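Local coordinates for protein COBE (Pseudomonas aeruginosa, PDB 2W6K) that belongs to the cobalamin (vitamin B12) biosynthetic pathway and the CbiG C-terminal family, its precise role there being uncertain, at residues Pro58-Leu63 and Val71-Pro76; Ala14-Arg19 and Glu25-Leu30. All blocks are in the same frame, centred on the assembly; numbering follows the deposited sequence.

Contact 1: residues Pro58-Leu63 and Val71-Pro76; sequences PGLRQL and VHFLAP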
loop_
_atom_site.group_PDB
_atom_site.type_symbol
_atom_site.label_atom_id
_atom_site.label_comp_id
_atom_site.label_asym_id
_atom_site.label_seq_id
_atom_site.Cartn_x
_atom_site.Cartn_y
_atom_site.Cartn_z
ATOM N N PRO A 58 -15.009 6.685 0.522
ATOM C CA PRO A 58 -15.579 6.423 -0.837
ATOM C C PRO A 58 -14.596 6.525 -2.037
ATOM O O PRO A 58 -14.694 5.709 -2.964
ATOM C CB PRO A 58 -16.725 7.432 -0.949
ATOM C CG PRO A 58 -16.385 8.497 -0.004
ATOM C CD PRO A 58 -15.570 7.915 1.112
ATOM N N GLY A 59 -13.645 7.465 -2.023
ATOM C CA GLY A 59 -12.599 7.490 -3.061
ATOM C C GLY A 59 -11.850 6.165 -3.176
ATOM O O GLY A 59 -11.626 5.686 -4.288
ATOM N N LEU A 60 -11.449 5.589 -2.026
ATOM C CA LEU A 60 -10.703 4.320 -2.058
ATOM C C LEU A 60 -11.576 3.162 -2.492
ATOM O O LEU A 60 -11.146 2.299 -3.278
ATOM C CB LEU A 60 -10.018 4.017 -0.710
ATOM C CG LEU A 60 -8.668 4.717 -0.497
ATOM C CD1 LEU A 60 -8.272 4.585 0.984
ATOM C CD2 LEU A 60 -7.553 4.183 -1.432
ATOM N N ARG A 61 -12.814 3.147 -2.000
ATOM C CA ARG A 61 -13.711 2.111 -2.428
ATOM C C ARG A 61 -14.000 2.191 -3.922
ATOM O O ARG A 61 -14.067 1.147 -4.601
ATOM C CB ARG A 61 -14.977 2.114 -1.586
ATOM C CG ARG A 61 -14.723 1.538 -0.180
ATOM C CD ARG A 61 -16.023 1.078 0.462
ATOM N NE ARG A 61 -16.967 2.178 0.666
ATOM C CZ ARG A 61 -16.943 3.044 1.675
ATOM N NH1 ARG A 61 -15.992 2.992 2.593
ATOM N NH2 ARG A 61 -17.872 3.993 1.752
ATOM N N GLN A 62 -14.141 3.414 -4.449
ATOM C CA GLN A 62 -14.412 3.558 -5.894
ATOM C C GLN A 62 -13.209 3.105 -6.686
ATOM O O GLN A 62 -13.358 2.445 -7.746
ATOM C CB GLN A 62 -14.763 5.000 -6.257
ATOM C CG GLN A 62 -16.175 5.455 -5.749
ATOM C CD GLN A 62 -16.430 6.924 -6.015
ATOM O OE1 GLN A 62 -15.883 7.497 -6.965
ATOM N NE2 GLN A 62 -17.236 7.556 -5.164
ATOM N N LEU A 63 -12.014 3.443 -6.202
ATOM C CA LEU A 63 -10.770 2.989 -6.870
ATOM C C LEU A 63 -10.698 1.474 -6.895
ATOM O O LEU A 63 -10.342 0.873 -7.921
ATOM C CB LEU A 63 -9.516 3.561 -6.177
ATOM C CG LEU A 63 -8.200 3.207 -6.879
ATOM C CD1 LEU A 63 -8.200 3.661 -8.347
ATOM C CD2 LEU A 63 -7.068 3.874 -6.122
ATOM N N VAL A 71 -9.589 -3.522 -1.623
ATOM C CA VAL A 71 -8.933 -2.592 -0.693
ATOM C C VAL A 71 -9.169 -3.082 0.734
ATOM O O VAL A 71 -10.309 -3.440 1.106
ATOM C CB VAL A 71 -9.379 -1.100 -0.881
ATOM C CG1 VAL A 71 -10.903 -0.951 -0.718
ATOM C CG2 VAL A 71 -8.628 -0.167 0.087
ATOM N N HIS A 72 -8.069 -3.156 1.482
ATOM C CA HIS A 72 -8.041 -3.639 2.856
ATOM C C HIS A 72 -7.697 -2.482 3.736
ATOM O O HIS A 72 -6.763 -1.733 3.441
ATOM C CB HIS A 72 -6.972 -4.716 3.016
ATOM C CG HIS A 72 -7.231 -5.948 2.211
ATOM N ND1 HIS A 72 -7.792 -7.089 2.749
ATOM C CD2 HIS A 72 -7.009 -6.216 0.905
ATOM C CE1 HIS A 72 -7.888 -8.012 1.806
ATOM N NE2 HIS A 72 -7.420 -7.507 0.679
ATOM N N PHE A 73 -8.439 -2.348 4.828
ATOM C CA PHE A 73 -8.174 -1.323 5.820
ATOM C C PHE A 73 -7.659 -1.988 7.075
ATOM O O PHE A 73 -8.345 -2.853 7.669
ATOM C CB PHE A 73 -9.442 -0.526 6.074
ATOM C CG PHE A 73 -9.938 0.201 4.857
ATOM C CD1 PHE A 73 -9.432 1.459 4.525
ATOM C CD2 PHE A 73 -10.902 -0.388 4.038
ATOM C CE1 PHE A 73 -9.880 2.130 3.397
ATOM C CE2 PHE A 73 -11.365 0.276 2.901
ATOM C CZ PHE A 73 -10.859 1.530 2.576
ATOM N N LEU A 74 -6.435 -1.633 7.443
ATOM C CA LEU A 74 -5.714 -2.318 8.511
ATOM C C LEU A 74 -5.745 -1.527 9.824
ATOM O O LEU A 74 -5.727 -0.296 9.837
ATOM C CB LEU A 74 -4.265 -2.627 8.089
ATOM C CG LEU A 74 -4.176 -3.693 6.980
ATOM C CD1 LEU A 74 -4.014 -3.055 5.647
ATOM C CD2 LEU A 74 -3.054 -4.677 7.241
ATOM N N ALA A 75 -5.741 -2.259 10.933
ATOM C CA ALA A 75 -5.761 -1.592 12.240
ATOM C C ALA A 75 -4.527 -0.717 12.425
ATOM O O ALA A 75 -3.420 -1.127 12.061
ATOM C CB ALA A 75 -5.794 -2.671 13.360
ATOM N N PRO A 76 -4.701 0.470 13.035
ATOM C CA PRO A 76 -3.558 1.308 13.375
ATOM C C PRO A 76 -2.493 0.507 14.142
ATOM O O PRO A 76 -1.290 0.631 13.858
ATOM C CB PRO A 76 -4.200 2.419 14.235
ATOM C CG PRO A 76 -5.588 2.554 13.664
ATOM C CD PRO A 76 -5.987 1.117 13.377
#

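Contact 2: residues Ala14-Arg19 and Glu25-Leu30; sequences AGIGCR and EHLRAL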
loop_
_atom_site.group_PDB
_atom_site.type_symbol
_atom_site.label_atom_id
_atom_site.label_comp_id
_atom_site.label_asym_id
_atom_site.label_seq_id
_atom_site.Cartn_x
_atom_site.Cartn_y
_atom_site.Cartn_z
ATOM N N ALA A 14 -0.288 -1.792 -3.189
ATOM C CA ALA A 14 -0.155 -0.319 -3.111
ATOM C C ALA A 14 -0.802 0.162 -1.829
ATOM O O ALA A 14 -1.985 -0.084 -1.640
ATOM C CB ALA A 14 -0.823 0.341 -4.290
ATOM N N GLY A 15 -0.040 0.870 -0.978
ATOM C CA GLY A 15 -0.567 1.469 0.238
ATOM C C GLY A 15 -0.890 2.921 -0.052
ATOM O O GLY A 15 -0.159 3.588 -0.806
ATOM N N ILE A 16 -2.007 3.404 0.483
ATOM C CA ILE A 16 -2.473 4.755 0.128
ATOM C C ILE A 16 -2.910 5.494 1.381
ATOM O O ILE A 16 -3.640 4.939 2.194
ATOM C CB ILE A 16 -3.685 4.693 -0.854
ATOM C CG1 ILE A 16 -3.285 3.974 -2.149
ATOM C CG2 ILE A 16 -4.229 6.155 -1.133
ATOM C CD1 ILE A 16 -4.403 3.846 -3.246
ATOM N N GLY A 17 -2.488 6.758 1.500
ATOM C CA GLY A 17 -2.940 7.663 2.564
ATOM C C GLY A 17 -3.325 8.945 1.863
ATOM O O GLY A 17 -2.643 9.355 0.908
ATOM N N CYS A 18 -4.454 9.551 2.240
ATOM C CA CYS A 18 -4.929 10.710 1.471
ATOM C C CYS A 18 -5.807 11.623 2.309
ATOM O O CYS A 18 -6.333 11.189 3.340
ATOM C CB CYS A 18 -5.652 10.273 0.184
ATOM S SG CYS A 18 -7.195 9.339 0.457
ATOM N N ARG A 19 -5.931 12.871 1.860
ATOM C CA ARG A 19 -6.822 13.858 2.461
ATOM C C ARG A 19 -8.281 13.475 2.246
ATOM O O ARG A 19 -8.618 12.775 1.289
ATOM C CB ARG A 19 -6.558 15.263 1.881
ATOM C CG ARG A 19 -5.114 15.747 2.036
ATOM C CD ARG A 19 -4.809 16.098 3.492
ATOM N NE ARG A 19 -3.618 16.944 3.635
ATOM C CZ ARG A 19 -3.345 17.682 4.709
ATOM N NH1 ARG A 19 -4.176 17.705 5.749
ATOM N NH2 ARG A 19 -2.238 18.404 4.745
ATOM N N GLU A 25 -10.344 9.321 -9.197
ATOM C CA GLU A 25 -9.576 9.755 -10.376
ATOM C C GLU A 25 -8.179 10.275 -9.961
ATOM O O GLU A 25 -7.170 9.925 -10.575
ATOM C CB GLU A 25 -10.388 10.792 -11.168
ATOM C CG GLU A 25 -11.761 10.259 -11.648
ATOM C CD GLU A 25 -12.975 10.686 -10.770
ATOM O OE1 GLU A 25 -13.893 11.343 -11.332
ATOM O OE2 GLU A 25 -13.044 10.363 -9.544
ATOM N N HIS A 26 -8.123 11.052 -8.886
ATOM C CA HIS A 26 -6.879 11.597 -8.393
ATOM C C HIS A 26 -5.999 10.464 -7.916
ATOM O O HIS A 26 -4.815 10.348 -8.324
ATOM C CB HIS A 26 -7.148 12.543 -7.238
ATOM C CG HIS A 26 -5.924 13.235 -6.732
ATOM N ND1 HIS A 26 -5.704 14.580 -6.925
ATOM C CD2 HIS A 26 -4.858 12.771 -6.038
ATOM C CE1 HIS A 26 -4.556 14.920 -6.362
ATOM N NE2 HIS A 26 -4.018 13.838 -5.828
ATOM N N LEU A 27 -6.572 9.592 -7.088
ATOM C CA LEU A 27 -5.795 8.467 -6.561
ATOM C C LEU A 27 -5.272 7.607 -7.710
ATOM O O LEU A 27 -4.115 7.172 -7.687
ATOM C CB LEU A 27 -6.640 7.617 -5.595
ATOM C CG LEU A 27 -7.053 8.313 -4.294
ATOM C CD1 LEU A 27 -7.870 7.418 -3.426
ATOM C CD2 LEU A 27 -5.798 8.739 -3.535
ATOM N N ARG A 28 -6.119 7.356 -8.711
ATOM C CA ARG A 28 -5.698 6.484 -9.820
ATOM C C ARG A 28 -4.516 7.091 -10.574
ATOM O O ARG A 28 -3.593 6.370 -10.944
ATOM C CB ARG A 28 -6.860 6.207 -10.787
ATOM C CG ARG A 28 -6.428 5.297 -11.939
ATOM C CD ARG A 28 -7.556 5.025 -12.913
ATOM N NE ARG A 28 -7.987 6.252 -13.577
ATOM C CZ ARG A 28 -9.198 6.428 -14.107
ATOM N NH1 ARG A 28 -9.515 7.582 -14.682
ATOM N NH2 ARG A 28 -10.096 5.453 -14.086
ATOM N N ALA A 29 -4.561 8.402 -10.805
ATOM C CA ALA A 29 -3.460 9.084 -11.550
ATOM C C ALA A 29 -2.141 9.013 -10.774
ATOM O O ALA A 29 -1.079 8.751 -11.336
ATOM C CB ALA A 29 -3.806 10.514 -11.872
ATOM N N LEU A 30 -2.219 9.195 -9.468
ATOM C CA LEU A 30 -1.024 9.119 -8.670
ATOM C C LEU A 30 -0.502 7.679 -8.589
ATOM O O LEU A 30 0.712 7.451 -8.632
ATOM C CB LEU A 30 -1.260 9.689 -7.293
ATOM C CG LEU A 30 -0.027 9.744 -6.380
ATOM C CD1 LEU A 30 1.108 10.614 -6.939
ATOM C CD2 LEU A 30 -0.431 10.278 -5.025
#

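Contact 1: residues Pro58-Leu63 and Val71-Pro76
With CG set beside the backbone N and opposite the carbonyl carbon (chi1 -83°), Leu60 reaches from its helix to the strand, and Phe73 answers with the same first-torsion choice (chi1 -62°). One methyl of the leucine comes obliquely to the ring, Leu60 CD1 lying 3.8 Å from Phe73 CE1. Two residues earlier along the strand, Val71 turns its methyls to the helix as well. Val71 CG1 sits 4.1 Å from Leu60 O, more a touch on the helix backbone than on a side chain, while Val71 CG2 is 4.5 Å from Leu60 CB. The axes of segment 58-63 and strand 71-74 come within 9.3 Å of each other, their directions 143° apart, as expected for the second half of a beta-alpha-beta crossover, in which strand 47-51 leads into helix 58-67 and the chain returns as strand 71-74 at one end of the sheet. Leu60 is the buried member of the group. Arg61 lies at the outer border, where its CA comes 4.5 Å from Val71 CG1. Its guanidinium turns back along the helix instead, passing Pro58 N on one face and forming a salt bridge from NH2 to Asp56. Nearby, the backbone N-H groups of Gly59 and Leu60 hold a bound glycerol, probably from the crystallisation liquor.

Contact 2: residues Ala14-Arg19 and Glu25-Leu30
Leu27 comes down from its helix onto the strand and brings a single methyl, CD2, against two neighbours at once. Leu27 CD2 is 3.9 Å from Ile16 CG2 and 4.0 Å from Cys18 CB, so the methyl bridges two residues on the same side of the strand, with Gly17, which has no side chain, between them. Ile16 offers its short branch: CG2 stands opposite the backbone N, and the two side chains meet at a slant; the longer CG1 arm, extended at chi2 -179°, takes no part in the touch. Around Ile16 and Leu27 the contact is buried and wholly apolar, and Ala131 of strand 131-138 also packs on Leu27. Toward Cys18 it opens. This residue is partly exposed, and it is the CB rather than the sulfur that makes the closest touch; chi1 of 65° puts SG between the backbone N and the carbonyl carbon. A glycerol, probably from the crystallisation liquor, lies about 4 Å from the Cys18 side chain by nearest atoms. Polar groups find their partners in other parts of the chain: Ile16 O accepts a bond from Ser50 OG, Cys18 O from Arg55, and His26 NE2 is paired with Asp128. No hydrogen bond joins strand and helix, which meet only through these side chains, as is typical of the opening half of a beta-alpha-beta unit, here strand 12-18, helix 24-37 and strand 47-51.

In the fold
Both contacts set a helix on the same mixed sheet, each within one of two successive beta-alpha-beta units that share strand 47-51. Contact 2 is the core one: it rests on strand 12-18, the middle strand of the five, and is purely apolar. Contact 1 reaches strand 71-74, at one edge of the sheet, and there a buried leucine gives way to a partly exposed aromatic ring and, at the surface, Arg61, whose charge is met by Asp56 outside the two segments. The two helices pack on each other, Leu60 CD2 3.8 Å from Leu27 CD1 and Leu63 CD2 3.8 Å from Leu27 CB. Leu60 CD2 also meets Ile16 CD1 of the strand at 3.7 Å, so Leu60 joins the two contacts.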